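Side-chain contacts in TrwG component of type IV secretion system (Bartonella birtlesii, PDB 4JF8), which probably helps assemble the inner-membrane part of a bacterial type IV secretion system, as a member of the VirB8 family: residues 42-45 with 46-50; 81-84 with 85-88; 151-154 with 155-158. All coordinates share one frame; numbering follows the deposited sequence.

Contact 1: 42-45 with 46-50; sequences EVVD and RYWLN. With EDO (1,2-ethanediol), chain D.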
ATOM      1  N   GLU A  42      -9.778 -15.061  -7.994  1.00 13.26           N
ATOM      2  CA  GLU A  42      -9.412 -15.277  -6.610  1.00 14.07           C
ATOM      3  C   GLU A  42      -8.192 -14.467  -6.194  1.00 12.89           C
ATOM      4  O   GLU A  42      -8.171 -13.887  -5.114  1.00 11.94           O
ATOM      5  CB  GLU A  42      -9.182 -16.766  -6.297  1.00 16.16           C
ATOM      6  CG  GLU A  42      -9.114 -17.028  -4.798  1.00 19.08           C
ATOM      7  CD  GLU A  42      -9.144 -18.490  -4.404  1.00 22.26           C
ATOM      8  OE1 GLU A  42      -9.940 -18.829  -3.494  1.00 25.61           O
ATOM      9  OE2 GLU A  42      -8.345 -19.268  -4.961  1.00 24.57           O
ATOM     10  N   VAL A  43      -7.159 -14.456  -7.024  1.00 11.98           N
ATOM     11  CA  VAL A  43      -5.893 -13.816  -6.645  1.00 11.55           C
ATOM     12  C   VAL A  43      -6.048 -12.288  -6.534  1.00 10.86           C
ATOM     13  O   VAL A  43      -5.573 -11.668  -5.577  1.00 10.41           O
ATOM     14  CB  VAL A  43      -4.742 -14.252  -7.598  1.00 12.59           C
ATOM     15  CG1 VAL A  43      -3.476 -13.498  -7.301  1.00 12.92           C
ATOM     16  CG2 VAL A  43      -4.468 -15.740  -7.458  1.00 13.13           C
ATOM     17  N   VAL A  44      -6.721 -11.672  -7.493  1.00 10.35           N
ATOM     18  CA  VAL A  44      -6.935 -10.233  -7.442  1.00 10.08           C
ATOM     19  C   VAL A  44      -7.914  -9.859  -6.332  1.00  9.90           C
ATOM     20  O   VAL A  44      -7.670  -8.903  -5.586  1.00  9.39           O
ATOM     21  CB  VAL A  44      -7.339  -9.660  -8.810  1.00 10.72           C
ATOM     22  CG1 VAL A  44      -7.798  -8.224  -8.675  1.00 10.64           C
ATOM     23  CG2 VAL A  44      -6.156  -9.796  -9.779  1.00 11.28           C
ATOM     24  N   ASP A  45      -8.993 -10.611  -6.159  1.00  9.62           N
ATOM     25  CA  ASP A  45      -9.935 -10.289  -5.102  1.00  9.63           C
ATOM     26  C   ASP A  45      -9.219 -10.407  -3.743  1.00  9.18           C
ATOM     27  O   ASP A  45      -9.386  -9.564  -2.860  1.00  9.25           O
ATOM     28  CB  ASP A  45     -11.145 -11.217  -5.106  1.00 10.08           C
ATOM     29  CG  ASP A  45     -12.106 -10.971  -6.254  1.00 10.57           C
ATOM     30  OD1 ASP A  45     -11.874 -10.138  -7.143  1.00 10.37           O
ATOM     31  OD2 ASP A  45     -13.142 -11.709  -6.287  1.00 12.00           O
ATOM     32  N   ARG A  46      -8.403 -11.446  -3.561  1.00  9.20           N
ATOM     33  CA  ARG A  46      -7.665 -11.608  -2.302  1.00  9.32           C
ATOM     34  C   ARG A  46      -6.723 -10.433  -2.052  1.00  8.78           C
ATOM     35  O   ARG A  46      -6.594  -9.986  -0.923  1.00  8.42           O
ATOM     36  CB  ARG A  46      -6.889 -12.926  -2.261  1.00 10.54           C
ATOM     37  CG  ARG A  46      -7.768 -14.144  -2.006  1.00 11.79           C
ATOM     38  CD  ARG A  46      -6.941 -15.404  -1.928  1.00 13.84           C
ATOM     39  NE  ARG A  46      -7.717 -16.474  -1.308  1.00 15.74           N
ATOM     40  CZ  ARG A  46      -7.506 -17.777  -1.467  1.00 19.24           C
ATOM     41  NH1 ARG A  46      -6.534 -18.230  -2.253  1.00 21.57           N
ATOM     42  NH2 ARG A  46      -8.300 -18.630  -0.840  1.00 20.41           N
ATOM     43  N   TYR A  47      -6.077  -9.923  -3.103  1.00  8.34           N
ATOM     44  CA  TYR A  47      -5.204  -8.753  -2.957  1.00  8.18           C
ATOM     45  C   TYR A  47      -5.984  -7.587  -2.353  1.00  8.06           C
ATOM     46  O   TYR A  47      -5.536  -6.976  -1.362  1.00  8.05           O
ATOM     47  CB  TYR A  47      -4.612  -8.354  -4.305  1.00  8.11           C
ATOM     48  CG  TYR A  47      -3.835  -7.063  -4.261  1.00  8.19           C
ATOM     49  CD1 TYR A  47      -2.531  -7.039  -3.806  1.00  8.05           C
ATOM     50  CD2 TYR A  47      -4.429  -5.842  -4.606  1.00  8.32           C
ATOM     51  CE1 TYR A  47      -1.809  -5.856  -3.740  1.00  8.20           C
ATOM     52  CE2 TYR A  47      -3.720  -4.650  -4.538  1.00  8.58           C
ATOM     53  CZ  TYR A  47      -2.415  -4.668  -4.087  1.00  8.37           C
ATOM     54  OH  TYR A  47      -1.689  -3.499  -3.997  1.00  8.96           O
ATOM     55  N   TRP A  48      -7.133  -7.262  -2.931  1.00  8.37           N
ATOM     56  CA  TRP A  48      -7.925  -6.126  -2.455  1.00  8.26           C
ATOM     57  C   TRP A  48      -8.540  -6.349  -1.076  1.00  8.29           C
ATOM     58  O   TRP A  48      -8.532  -5.445  -0.235  1.00  8.44           O
ATOM     59  CB  TRP A  48      -8.979  -5.695  -3.488  1.00  8.44           C
ATOM     60  CG  TRP A  48      -8.304  -5.071  -4.663  1.00  8.82           C
ATOM     61  CD1 TRP A  48      -8.151  -5.615  -5.909  1.00  9.34           C
ATOM     62  CD2 TRP A  48      -7.621  -3.815  -4.684  1.00  8.85           C
ATOM     63  NE1 TRP A  48      -7.411  -4.772  -6.695  1.00  9.80           N
ATOM     64  CE2 TRP A  48      -7.062  -3.662  -5.968  1.00  9.39           C
ATOM     65  CE3 TRP A  48      -7.396  -2.817  -3.727  1.00  9.21           C
ATOM     66  CZ2 TRP A  48      -6.301  -2.532  -6.313  1.00  9.51           C
ATOM     67  CZ3 TRP A  48      -6.667  -1.708  -4.089  1.00  9.55           C
ATOM     68  CH2 TRP A  48      -6.129  -1.578  -5.361  1.00  9.86           C
ATOM     69  N   LEU A  49      -9.038  -7.557  -0.830  1.00  8.33           N
ATOM     70  CA  LEU A  49      -9.594  -7.889   0.474  1.00  8.36           C
ATOM     71  C   LEU A  49      -8.541  -7.813   1.563  1.00  8.17           C
ATOM     72  O   LEU A  49      -8.815  -7.330   2.662  1.00  8.63           O
ATOM     73  CB  LEU A  49     -10.221  -9.282   0.436  1.00  8.67           C
ATOM     74  CG  LEU A  49     -11.497  -9.355  -0.428  1.00  9.14           C
ATOM     75  CD1 LEU A  49     -11.797 -10.802  -0.824  1.00  9.40           C
ATOM     76  CD2 LEU A  49     -12.704  -8.693   0.232  1.00  9.36           C
ATOM     77  N   ASN A  50      -7.359  -8.331   1.269  1.00  8.12           N
ATOM     78  CA  ASN A  50      -6.247  -8.254   2.203  1.00  7.97           C
ATOM     79  C   ASN A  50      -5.877  -6.798   2.496  1.00  7.85           C
ATOM     80  O   ASN A  50      -5.697  -6.400   3.658  1.00  7.97           O
ATOM     81  CB  ASN A  50      -5.053  -9.021   1.622  1.00  8.49           C
ATOM     82  CG  ASN A  50      -3.888  -9.106   2.565  1.00  8.79           C
ATOM     83  OD1 ASN A  50      -4.013  -9.672   3.655  1.00  9.25           O
ATOM     84  ND2 ASN A  50      -2.726  -8.603   2.142  1.00  8.80           N
TER
HETATM   85  C1  EDO D 303      -4.001  -4.033  -9.125  0.50 19.07           C
HETATM   86  O1  EDO D 303      -3.691  -4.382 -10.480  0.50 20.28           O
HETATM   87  C2  EDO D 303      -4.492  -5.286  -8.426  0.50 18.97           C
HETATM   88  O2  EDO D 303      -5.791  -5.576  -8.962  0.50 19.64           O
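E42 and R46, one turn apart, pair by charge: OE1 of E42 lies 3.1 Å from NH2 of R46. The oxygen sits over a face of the guanidinium, no N-H is directed at it, and the carboxylate and guanidinium planes are stacked only 12° apart, so the attraction is electrostatic and leaves the N-H groups to other partners. NH2 of R46 indeed donates to O of I110 on strand 101-112. E42 holds CG anti to the backbone N (chi1 -167°) and R46 is extended from CG to NE, which runs the two chains alongside each other in the same direction. The backbone carries the i to i+4 bonds from N of R46 to O of E42 (2.9 Å), from N of Y47 to O of V43, from N of W48 to O of V44 and from N of L49 to O of D45 (2.9 Å). The buried carboxylate of D45 is held through both oxygens: OD2 by the hydroxyls of Y145 and S39, OD1 by the hydroxyl of Y147 and N of Y40. NE1 of W48 donates to O2 of an ethanediol (2.9 Å), probably from the crystallisation liquor, which also bonds W48 of the second subunit, and the Y47 hydroxyls of the two subunits hydrogen-bond to each other. This is the first part of helix 42-57, which packs on the antiparallel sheet of the soluble, probably periplasmic, VirB8 domain, a member of the NTF2 clan. V44 reaches the edge of the W48 indole, in the ring plane, with CG1 3.8 Å from CD1 of W48. CD2 of Y47 stands 3.6 Å above the indole plane, over its centre. Across the subunit boundary each Y47 ring packs against W48 of the other subunit.

Contact 2: 81-84 with 85-88; sequences QEFY and KIYE. With EDO (1,2-ethanediol), chain C.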
ATOM      1  N   GLN A  81     -19.229   5.882   6.145  1.00 10.73           N
ATOM      2  CA  GLN A  81     -19.861   6.473   7.330  1.00 11.59           C
ATOM      3  C   GLN A  81     -19.723   5.572   8.554  1.00 11.26           C
ATOM      4  O   GLN A  81     -19.475   6.057   9.650  1.00 12.46           O
ATOM      5  CB  GLN A  81     -21.325   6.820   7.062  1.00 12.79           C
ATOM      6  CG  GLN A  81     -21.503   7.977   6.072  1.00 13.63           C
ATOM      7  CD  GLN A  81     -20.987   9.271   6.656  1.00 14.81           C
ATOM      8  OE1 GLN A  81     -21.409   9.680   7.758  1.00 17.83           O
ATOM      9  NE2 GLN A  81     -20.058   9.903   5.972  1.00 14.84           N
ATOM     10  N   GLU A  82     -19.845   4.258   8.354  1.00 10.93           N
ATOM     11  CA  GLU A  82     -19.663   3.290   9.446  1.00 10.98           C
ATOM     12  C   GLU A  82     -18.226   3.335   9.974  1.00 10.47           C
ATOM     13  O   GLU A  82     -18.008   3.396  11.185  1.00 10.90           O
ATOM     14  CB  GLU A  82     -20.031   1.902   8.964  1.00 11.29           C
ATOM     15  CG  GLU A  82     -21.510   1.745   8.683  1.00 12.15           C
ATOM     16  CD  GLU A  82     -21.865   0.450   8.001  1.00 13.02           C
ATOM     17  OE1 GLU A  82     -20.961  -0.273   7.550  1.00 13.15           O
ATOM     18  OE2 GLU A  82     -23.085   0.161   7.890  1.00 14.62           O
ATOM     19  N   PHE A  83     -17.259   3.354   9.074  1.00  9.97           N
ATOM     20  CA  PHE A  83     -15.844   3.352   9.433  1.00  9.92           C
ATOM     21  C   PHE A  83     -15.455   4.655  10.143  1.00 10.32           C
ATOM     22  O   PHE A  83     -14.758   4.647  11.157  1.00 10.29           O
ATOM     23  CB  PHE A  83     -14.999   3.163   8.172  1.00 10.03           C
ATOM     24  CG  PHE A  83     -13.550   3.407   8.392  1.00  9.85           C
ATOM     25  CD1 PHE A  83     -12.795   2.564   9.194  1.00  9.92           C
ATOM     26  CD2 PHE A  83     -12.924   4.479   7.772  1.00 10.17           C
ATOM     27  CE1 PHE A  83     -11.457   2.813   9.395  1.00 10.14           C
ATOM     28  CE2 PHE A  83     -11.580   4.721   7.960  1.00 10.25           C
ATOM     29  CZ  PHE A  83     -10.846   3.900   8.776  1.00 10.04           C
ATOM     30  N   TYR A  84     -15.949   5.783   9.645  1.00 10.33           N
ATOM     31  CA  TYR A  84     -15.573   7.081  10.187  1.00 11.01           C
ATOM     32  C   TYR A  84     -15.967   7.187  11.641  1.00 11.41           C
ATOM     33  O   TYR A  84     -15.278   7.861  12.421  1.00 11.33           O
ATOM     34  CB  TYR A  84     -16.224   8.231   9.418  1.00 11.30           C
ATOM     35  CG  TYR A  84     -15.757   8.438   7.990  1.00 11.03           C
ATOM     36  CD1 TYR A  84     -14.509   8.000   7.550  1.00 11.29           C
ATOM     37  CD2 TYR A  84     -16.559   9.125   7.077  1.00 11.30           C
ATOM     38  CE1 TYR A  84     -14.089   8.238   6.259  1.00 11.79           C
ATOM     39  CE2 TYR A  84     -16.142   9.355   5.796  1.00 11.82           C
ATOM     40  CZ  TYR A  84     -14.909   8.899   5.378  1.00 11.90           C
ATOM     41  OH  TYR A  84     -14.516   9.124   4.063  1.00 14.07           O
ATOM     42  N   LYS A  85     -17.050   6.534  12.037  1.00 12.33           N
ATOM     43  CA  LYS A  85     -17.506   6.631  13.429  1.00 13.97           C
ATOM     44  C   LYS A  85     -16.481   6.073  14.412  1.00 13.08           C
ATOM     45  O   LYS A  85     -16.415   6.532  15.552  1.00 13.48           O
ATOM     46  CB  LYS A  85     -18.853   5.938  13.612  1.00 16.43           C
ATOM     47  CG  LYS A  85     -19.989   6.676  12.937  1.00 19.50           C
ATOM     48  CD  LYS A  85     -21.333   6.048  13.249  1.00 22.99           C
ATOM     49  CE  LYS A  85     -22.439   6.622  12.381  1.00 25.81           C
ATOM     50  NZ  LYS A  85     -22.313   8.073  12.044  1.00 28.81           N
ATOM     51  N   ILE A  86     -15.652   5.125  13.981  1.00 11.90           N
ATOM     52  CA  ILE A  86     -14.576   4.609  14.838  1.00 11.86           C
ATOM     53  C   ILE A  86     -13.641   5.742  15.282  1.00 11.49           C
ATOM     54  O   ILE A  86     -13.049   5.678  16.357  1.00 12.22           O
ATOM     55  CB  ILE A  86     -13.770   3.508  14.098  1.00 11.45           C
ATOM     56  CG1 ILE A  86     -14.674   2.302  13.794  1.00 11.90           C
ATOM     57  CG2 ILE A  86     -12.547   3.068  14.896  1.00 11.59           C
ATOM     58  CD1 ILE A  86     -14.051   1.264  12.900  1.00 12.67           C
ATOM     59  N   TYR A  87     -13.512   6.772  14.438  1.00 11.37           N
ATOM     60  CA  TYR A  87     -12.632   7.927  14.638  1.00 11.96           C
ATOM     61  C   TYR A  87     -13.382   9.216  14.954  1.00 13.80           C
ATOM     62  O   TYR A  87     -12.852  10.311  14.745  1.00 14.79           O
ATOM     63  CB  TYR A  87     -11.692   8.068  13.399  1.00 11.63           C
ATOM     64  CG  TYR A  87     -10.768   6.871  13.345  1.00 11.03           C
ATOM     65  CD1 TYR A  87      -9.656   6.825  14.164  1.00 11.12           C
ATOM     66  CD2 TYR A  87     -11.047   5.754  12.563  1.00 10.38           C
ATOM     67  CE1 TYR A  87      -8.821   5.723  14.181  1.00 11.00           C
ATOM     68  CE2 TYR A  87     -10.216   4.630  12.573  1.00 10.46           C
ATOM     69  CZ  TYR A  87      -9.105   4.627  13.408  1.00 10.65           C
ATOM     70  OH  TYR A  87      -8.260   3.545  13.511  1.00 11.26           O
ATOM     71  N   GLU A  88     -14.575   9.079  15.514  1.00 15.03           N
ATOM     72  CA  GLU A  88     -15.351  10.252  15.922  1.00 16.99           C
ATOM     73  C   GLU A  88     -15.762  10.105  17.373  1.00 18.71           C
ATOM     74  O   GLU A  88     -15.902   8.998  17.896  1.00 18.64           O
ATOM     75  CB  GLU A  88     -16.584  10.399  15.024  1.00 17.66           C
ATOM     76  CG  GLU A  88     -16.228  10.843  13.606  1.00 17.71           C
ATOM     77  CD  GLU A  88     -17.348  10.671  12.588  1.00 19.30           C
ATOM     78  OE1 GLU A  88     -18.390  10.085  12.913  1.00 21.43           O
ATOM     79  OE2 GLU A  88     -17.194  11.113  11.434  1.00 19.60           O
TER
HETATM   80  C1  EDO C 302      -6.909   2.282  11.030  1.00 18.37           C
HETATM   81  O1  EDO C 302      -8.070   1.746  11.686  1.00 17.44           O
HETATM   82  C2  EDO C 302      -7.305   3.339  10.038  1.00 18.32           C
HETATM   83  O2  EDO C 302      -7.932   2.683   8.975  1.00 16.87           O
HETATM   84  O   HOH W   1     -20.301   8.711  10.205  1.00 24.63           O
HETATM   85  O   HOH W   2     -19.091  10.931   9.790  1.00 25.29           O
HETATM   86  O   HOH W   3     -23.818   8.443   9.136  1.00 46.35           O
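F83, with CG anti to the backbone N (chi1 169°), and Y87, with CG anti to its carbonyl carbon (chi1 -66°), put their two rings beside each other at the C-terminal end of helix 77-85. Here the helix gives way to a type I beta turn from K85 to E88, closed by N of E88 donating to O of K85 at 3.1 Å. The i to i+4 pattern weakens here: N of K85 makes two weak bonds, to O of Q81 and O of E82, after which N of I86 turns to O of F83 (3.0 Å) and N of Y87 to O of Y84 (2.9 Å), i to i+3 bonds whose donors stand above the carbonyl planes. The aromatic pair is an offset edge-to-face stack, the edge of Y87 toward the face of F83, with centroids 5.7 Å apart and planes at 61°. The I86 side chain lies roughly perpendicular to that of F83, its CD1 4.1 Å from CD1 of F83. F83 is buried, packing against Y68 and T71 of helix 64-73, and Y87 also touches I64 there and R93 and D94 of helix 93-97. The polar side is water-mediated. Water 1 bridges O and OE1 of Q81 and accepts from NZ of K85, while water 3 links the same OE1 and NZ. E88 folds back over the helix end, its CG 3.3 Å from O of Y84, and OE2 is hydrogen-bonded to water 2. An ethanediol, probably from the crystallisation liquor, lies at the edges of both rings and also bonds the backbone O of N55 and R56; its O1 accepts from OH of Y87 at 2.6 Å.

Contact 3: 151-154 with 155-158; sequences PMKS and SDRL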
ATOM      1  N   PRO A 151     -12.163   4.920 -11.236  1.00 12.62           N
ATOM      2  CA  PRO A 151     -12.686   6.179 -10.677  1.00 13.11           C
ATOM      3  C   PRO A 151     -12.580   7.378 -11.606  1.00 14.22           C
ATOM      4  O   PRO A 151     -11.713   7.422 -12.472  1.00 14.65           O
ATOM      5  CB  PRO A 151     -11.803   6.408  -9.443  1.00 13.15           C
ATOM      6  CG  PRO A 151     -11.414   5.051  -9.020  1.00 12.76           C
ATOM      7  CD  PRO A 151     -11.336   4.195 -10.259  1.00 12.40           C
ATOM      8  N   MET A 152     -13.416   8.382 -11.348  1.00 15.33           N
ATOM      9  CA  MET A 152     -13.465   9.610 -12.144  1.00 17.41           C
ATOM     10  C   MET A 152     -12.205  10.452 -11.970  1.00 17.89           C
ATOM     11  O   MET A 152     -11.659  10.972 -12.942  1.00 18.75           O
ATOM     12  CB  MET A 152     -14.705  10.407 -11.710  1.00 19.75           C
ATOM     13  CG  MET A 152     -14.954  11.729 -12.431  1.00 21.55           C
ATOM     14  SD  MET A 152     -15.389  11.641 -14.189  1.00 24.28           S
ATOM     15  CE  MET A 152     -16.862  10.634 -14.121  1.00 23.92           C
ATOM     16  N   LYS A 153     -11.757  10.607 -10.722  1.00 17.68           N
ATOM     17  CA  LYS A 153     -10.590  11.443 -10.429  1.00 19.14           C
ATOM     18  C   LYS A 153      -9.324  10.656 -10.678  1.00 18.05           C
ATOM     19  O   LYS A 153      -9.204   9.527 -10.195  1.00 16.48           O
ATOM     20  CB  LYS A 153     -10.582  11.907  -8.969  1.00 21.59           C
ATOM     21  CG  LYS A 153     -11.674  12.913  -8.618  1.00 24.66           C
ATOM     22  CD  LYS A 153     -12.034  12.889  -7.133  1.00 28.82           C
ATOM     23  CE  LYS A 153     -11.273  13.918  -6.330  1.00 31.90           C
ATOM     24  NZ  LYS A 153      -9.802  13.697  -6.399  1.00 33.70           N
ATOM     25  N   SER A 154      -8.370  11.262 -11.372  1.00 18.14           N
ATOM     26  CA  SER A 154      -7.077  10.655 -11.623  0.50 18.13           C
ATOM     27  C   SER A 154      -6.414  10.201 -10.315  1.00 17.11           C
ATOM     28  O   SER A 154      -5.840   9.122 -10.234  1.00 16.84           O
ATOM     29  CB  SER A 154      -6.171  11.653 -12.362  0.50 18.97           C
ATOM     30  OG  SER A 154      -6.873  12.318 -13.408  0.50 20.44           O
ATOM     31  N   SER A 155      -6.479  11.033  -9.283  1.00 16.30           N
ATOM     32  CA  SER A 155      -5.853  10.697  -8.032  1.00 15.72           C
ATOM     33  C   SER A 155      -6.439   9.419  -7.428  1.00 14.69           C
ATOM     34  O   SER A 155      -5.697   8.558  -6.971  1.00 15.01           O
ATOM     35  CB  SER A 155      -5.958  11.860  -7.032  1.00 16.02           C
ATOM     36  OG  SER A 155      -7.310  12.244  -6.835  1.00 18.23           O
ATOM     37  N   ASP A 156      -7.759   9.285  -7.423  1.00 13.70           N
ATOM     38  CA  ASP A 156      -8.385   8.060  -6.919  1.00 12.77           C
ATOM     39  C   ASP A 156      -8.071   6.861  -7.824  1.00 12.41           C
ATOM     40  O   ASP A 156      -7.814   5.754  -7.334  1.00 11.54           O
ATOM     41  CB  ASP A 156      -9.898   8.232  -6.867  1.00 13.38           C
ATOM     42  CG  ASP A 156     -10.354   9.202  -5.790  1.00 14.05           C
ATOM     43  OD1 ASP A 156      -9.562   9.643  -4.949  1.00 13.99           O
ATOM     44  OD2 ASP A 156     -11.567   9.507  -5.806  1.00 15.59           O
ATOM     45  N   ARG A 157      -8.074   7.098  -9.127  1.00 12.76           N
ATOM     46  CA  ARG A 157      -7.845   6.037 -10.092  1.00 12.93           C
ATOM     47  C   ARG A 157      -6.446   5.431  -9.937  1.00 12.03           C
ATOM     48  O   ARG A 157      -6.248   4.226 -10.121  1.00 11.76           O
ATOM     49  CB  ARG A 157      -8.031   6.620 -11.474  1.00 14.73           C
ATOM     50  CG  ARG A 157      -8.015   5.619 -12.590  1.00 15.96           C
ATOM     51  CD  ARG A 157      -8.639   6.214 -13.840  1.00 16.80           C
ATOM     52  NE  ARG A 157      -8.009   7.439 -14.325  1.00 18.70           N
ATOM     53  CZ  ARG A 157      -8.581   8.646 -14.367  1.00 19.23           C
ATOM     54  NH1 ARG A 157      -9.788   8.869 -13.871  1.00 20.48           N
ATOM     55  NH2 ARG A 157      -7.907   9.667 -14.893  1.00 21.47           N
ATOM     56  N   LEU A 158      -5.472   6.248  -9.535  1.00 11.33           N
ATOM     57  CA  LEU A 158      -4.104   5.774  -9.331  1.00 11.39           C
ATOM     58  C   LEU A 158      -3.985   4.837  -8.144  1.00 11.02           C
ATOM     59  O   LEU A 158      -3.033   4.055  -8.078  1.00 11.33           O
ATOM     60  CB  LEU A 158      -3.150   6.943  -9.117  1.00 12.25           C
ATOM     61  CG  LEU A 158      -2.592   7.635 -10.339  1.00 13.24           C
ATOM     62  CD1 LEU A 158      -1.721   8.797  -9.893  1.00 14.10           C
ATOM     63  CD2 LEU A 158      -1.779   6.648 -11.176  1.00 12.84           C
TER
HETATM   64  O   HOH W   4     -13.060   9.689  -8.300  1.00 17.38           O
HETATM   65  O   HOH W   5      -8.410  12.390  -4.411  1.00 38.95           O
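R157 turns its guanidinium back onto the chain before its own helix: NH1 donates to O of P151 (2.8 Å), which lies in the guanidinium plane, and more weakly to O of M152 (3.0 Å). CA of S154 sits 3.5 Å above the same plane, offset toward the rim. A bend at chi3 (58°) curls the arginine round to these carbonyls, and its own N is tied to O of K153 at 2.9 Å. K153 occupies the N-cap position; N of L158 follows with a bond to O of S154. CB of P151 rests on CB of D156 at 3.7 Å. On the outer side, water joins K153 to the helix: one molecule accepts from N of K153 and donates to OD2 of D156, and another accepts from NZ of K153 and donates to OD1 of D156 while also bonding OG of S155. NZ of K153 and OD1 of D156 stay 4.3 Å apart, too far for a salt bridge, so the second water carries the link. Residues 151-158 lead from the loop after strand 137-147 into the short helix 154-159, before strand 164-173, and R157 and L158 pack on V43 and R46 of the second subunit's helix 42-57.

How the contacts relate
Along the chain the contacts come in series: contact 1 on helix 42-57, contact 2 at the end of helix 77-85, contact 3 at the start of helix 154-159, between the last two strands of the four-stranded antiparallel sheet. None touches another. Centres of contacts 1 and 2 lie about 24 Å apart, on opposite sides of the chain's centre; those of contacts 1 and 3 are about 20 Å apart and those of contacts 2 and 3 about 23 Å. All belong to the VirB8 domain. Contacts 1 and 3 both touch the second subunit in the two-chain assembly, whereas contact 2 belongs to the helical layer and touches no other chain of the assembly.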